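Local coordinates for surface presentation of antigens protein SpaS (PDB 3C01) that takes part in the type III secretion pathway by which Salmonella presents surface determinants needed for entry into mammalian cells, at residues I4-Y9 / R51-T56. Residues are numbered along the deposited sequence; the frame is centred on the assembly and turned at random.
Sequences ITIGIY and RSLFKT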
ATOM      1  N   ILE B   4      -1.531   3.438  11.088  1.00 16.46           N
ATOM      2  CA  ILE B   4      -2.193   2.625  10.076  1.00 16.93           C
ATOM      3  C   ILE B   4      -1.261   2.360   8.926  1.00 16.48           C
ATOM      4  O   ILE B   4      -0.579   3.243   8.474  1.00 15.49           O
ATOM      5  CB  ILE B   4      -3.429   3.327   9.454  1.00 17.04           C
ATOM      6  CG1 ILE B   4      -4.493   3.670  10.499  1.00 16.36           C
ATOM      7  CG2 ILE B   4      -4.010   2.479   8.296  1.00 15.20           C
ATOM      8  CD1 ILE B   4      -5.615   4.549   9.876  1.00 16.06           C
ATOM      9  N   THR B   5      -1.337   1.163   8.367  1.00 17.56           N
ATOM     10  CA  THR B   5      -0.514   0.826   7.194  1.00 17.24           C
ATOM     11  C   THR B   5      -1.369   0.013   6.245  1.00 17.19           C
ATOM     12  O   THR B   5      -1.819  -1.043   6.631  1.00 18.49           O
ATOM     13  CB  THR B   5       0.669   0.077   7.739  1.00 18.31           C
ATOM     14  OG1 THR B   5       1.882   0.867   7.576  1.00 18.92           O
ATOM     15  CG2 THR B   5       0.715  -1.306   7.257  1.00 14.63           C
ATOM     16  N   ILE B   6      -1.694   0.544   5.063  1.00 16.66           N
ATOM     17  CA  ILE B   6      -2.513  -0.155   4.056  1.00 16.68           C
ATOM     18  C   ILE B   6      -1.675  -0.425   2.807  1.00 17.09           C
ATOM     19  O   ILE B   6      -1.038   0.476   2.306  1.00 17.88           O
ATOM     20  CB  ILE B   6      -3.709   0.700   3.607  1.00 16.70           C
ATOM     21  CG1 ILE B   6      -4.608   1.095   4.807  1.00 17.07           C
ATOM     22  CG2 ILE B   6      -4.560  -0.033   2.581  1.00 16.40           C
ATOM     23  CD1 ILE B   6      -5.374  -0.044   5.453  1.00 11.36           C
ATOM     24  N   GLY B   7      -1.648  -1.662   2.316  1.00 17.32           N
ATOM     25  CA  GLY B   7      -0.807  -2.017   1.183  1.00 16.84           C
ATOM     26  C   GLY B   7      -1.679  -2.122  -0.049  1.00 17.14           C
ATOM     27  O   GLY B   7      -2.809  -2.600   0.053  1.00 16.47           O
ATOM     28  N   ILE B   8      -1.163  -1.649  -1.194  1.00 16.67           N
ATOM     29  CA  ILE B   8      -1.858  -1.722  -2.464  1.00 16.70           C
ATOM     30  C   ILE B   8      -1.114  -2.631  -3.418  1.00 16.75           C
ATOM     31  O   ILE B   8       0.065  -2.397  -3.713  1.00 15.92           O
ATOM     32  CB  ILE B   8      -1.962  -0.329  -3.140  1.00 17.11           C
ATOM     33  CG1 ILE B   8      -2.687   0.696  -2.230  1.00 16.15           C
ATOM     34  CG2 ILE B   8      -2.607  -0.453  -4.563  1.00 16.40           C
ATOM     35  CD1 ILE B   8      -4.134   0.351  -1.883  1.00 14.01           C
ATOM     36  N   TYR B   9      -1.810  -3.663  -3.892  1.00 17.03           N
ATOM     37  CA  TYR B   9      -1.298  -4.550  -4.930  1.00 17.68           C
ATOM     38  C   TYR B   9      -1.933  -4.076  -6.223  1.00 18.70           C
ATOM     39  O   TYR B   9      -3.156  -3.873  -6.283  1.00 19.42           O
ATOM     40  CB  TYR B   9      -1.688  -5.993  -4.614  1.00 17.09           C
ATOM     41  CG  TYR B   9      -1.559  -7.018  -5.730  1.00 16.98           C
ATOM     42  CD1 TYR B   9      -2.495  -7.082  -6.767  1.00 16.84           C
ATOM     43  CD2 TYR B   9      -0.548  -7.973  -5.712  1.00 16.75           C
ATOM     44  CE1 TYR B   9      -2.401  -8.045  -7.770  1.00 17.29           C
ATOM     45  CE2 TYR B   9      -0.438  -8.939  -6.715  1.00 17.14           C
ATOM     46  CZ  TYR B   9      -1.372  -8.969  -7.740  1.00 17.68           C
ATOM     47  OH  TYR B   9      -1.283  -9.901  -8.736  1.00 15.81           O
ATOM     48  N   ARG B  51      -6.473   6.843   6.351  1.00 20.73           N
ATOM     49  CA  ARG B  51      -7.582   6.818   7.276  1.00 21.63           C
ATOM     50  C   ARG B  51      -8.869   6.320   6.625  1.00 21.05           C
ATOM     51  O   ARG B  51      -9.631   5.572   7.219  1.00 21.04           O
ATOM     52  CB  ARG B  51      -7.786   8.203   7.856  1.00 22.65           C
ATOM     53  CG  ARG B  51      -8.050   8.191   9.325  1.00 28.00           C
ATOM     54  CD  ARG B  51      -7.305   9.288  10.089  1.00 35.53           C
ATOM     55  NE  ARG B  51      -6.373   8.747  11.095  1.00 39.78           N
ATOM     56  CZ  ARG B  51      -6.712   7.965  12.140  1.00 41.26           C
ATOM     57  NH1 ARG B  51      -7.983   7.556  12.344  1.00 41.96           N
ATOM     58  NH2 ARG B  51      -5.764   7.567  12.989  1.00 39.72           N
ATOM     59  N   SER B  52      -9.110   6.712   5.392  1.00 20.35           N
ATOM     60  CA  SER B  52     -10.352   6.366   4.809  1.00 20.15           C
ATOM     61  C   SER B  52     -10.330   4.942   4.218  1.00 20.01           C
ATOM     62  O   SER B  52     -11.345   4.241   4.313  1.00 20.32           O
ATOM     63  CB  SER B  52     -10.834   7.460   3.837  1.00 20.47           C
ATOM     64  OG  SER B  52      -9.989   7.600   2.728  1.00 22.57           O
ATOM     65  N   LEU B  53      -9.215   4.504   3.617  1.00 18.92           N
ATOM     66  CA  LEU B  53      -9.098   3.107   3.231  1.00 18.39           C
ATOM     67  C   LEU B  53      -9.255   2.205   4.439  1.00 18.41           C
ATOM     68  O   LEU B  53      -9.957   1.182   4.364  1.00 18.89           O
ATOM     69  CB  LEU B  53      -7.783   2.807   2.599  1.00 17.66           C
ATOM     70  CG  LEU B  53      -7.535   3.415   1.219  1.00 18.87           C
ATOM     71  CD1 LEU B  53      -6.022   3.284   0.841  1.00 13.56           C
ATOM     72  CD2 LEU B  53      -8.479   2.811   0.129  1.00 14.33           C
ATOM     73  N   PHE B  54      -8.664   2.595   5.565  1.00 18.59           N
ATOM     74  CA  PHE B  54      -8.820   1.828   6.812  1.00 18.75           C
ATOM     75  C   PHE B  54     -10.293   1.678   7.181  1.00 19.23           C
ATOM     76  O   PHE B  54     -10.738   0.612   7.565  1.00 19.16           O
ATOM     77  CB  PHE B  54      -8.088   2.485   7.977  1.00 18.48           C
ATOM     78  CG  PHE B  54      -8.219   1.725   9.248  1.00 19.05           C
ATOM     79  CD1 PHE B  54      -7.600   0.489   9.396  1.00 19.79           C
ATOM     80  CD2 PHE B  54      -9.006   2.197  10.286  1.00 19.19           C
ATOM     81  CE1 PHE B  54      -7.763  -0.255  10.574  1.00 17.97           C
ATOM     82  CE2 PHE B  54      -9.159   1.455  11.462  1.00 18.06           C
ATOM     83  CZ  PHE B  54      -8.529   0.226  11.598  1.00 16.16           C
ATOM     84  N   LYS B  55     -11.057   2.745   7.019  1.00 19.96           N
ATOM     85  CA  LYS B  55     -12.446   2.761   7.441  1.00 19.91           C
ATOM     86  C   LYS B  55     -13.312   1.985   6.475  1.00 19.07           C
ATOM     87  O   LYS B  55     -14.124   1.208   6.883  1.00 18.30           O
ATOM     88  CB  LYS B  55     -12.930   4.205   7.565  1.00 20.19           C
ATOM     89  CG  LYS B  55     -14.188   4.367   8.377  1.00 21.99           C
ATOM     90  CD  LYS B  55     -15.194   5.372   7.753  1.00 22.94           C
ATOM     91  CE  LYS B  55     -14.549   6.702   7.310  1.00 26.27           C
ATOM     92  NZ  LYS B  55     -15.611   7.796   7.198  1.00 27.28           N
ATOM     93  N   THR B  56     -13.079   2.149   5.184  1.00 19.43           N
ATOM     94  CA  THR B  56     -13.965   1.583   4.148  1.00 19.32           C
ATOM     95  C   THR B  56     -13.620   0.138   3.752  1.00 19.35           C
ATOM     96  O   THR B  56     -14.514  -0.642   3.523  1.00 20.91           O
ATOM     97  CB  THR B  56     -13.961   2.483   2.874  1.00 19.56           C
ATOM     98  OG1 THR B  56     -12.599   2.702   2.420  1.00 19.93           O
ATOM     99  CG2 THR B  56     -14.599   3.839   3.186  1.00 18.96           C
TER
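I4 pushes the tip of its longer branch into the angle between R51 and F54, its CD1 lying 3.7 Å from F54 CB and 4.0 Å from R51 CA. Two torsions account for this reach: CG1 stands anti to the carbonyl carbon (chi1 -60°) and CD1 continues in an extended chain (chi2 172°). Against the phenyl ring the methyl is oblique, nearest to the root of the ring at F54 CG. The guanidinium of R51 folds back over the same methyl and presents a face to it: I4 CD1 sits centrally over the guanidinium plane, at a height of 4.2 Å. R51 NH2 is hydrogen-bonded to the carbonyl oxygen of P1, which probably helps hold it there. The F54 ring meets that of Y23, on the antiparallel strand 19-25, with the planes near parallel.

Helix 47-56 packs against one face of the sheet in the cytoplasmic domain of this FlhB/YscU-family export protein: the axes of strand 4-9 and of helix residues 51-56 approach to 8.6 Å, with an angle of 78° between their directions. Alternation along the strand gives the sheet a second covered face, since I4 and I6 turn their side chains to this helix, whereas T5 points the other way, onto helix 26-39.

Further along, I6 divides its two branches between two helix residues. I6 CG2 meets L53 CD1 at 4.0 Å, the two side chains being inclined to each other, and I6 CD1 approaches F54 CA at 4.2 Å. L53 CD1 also takes the end of I8, whose CD1 is 4.4 Å away, a looser apolar touch. A strand of another protein's chain extends the sheet antiparallel through T5 to I8.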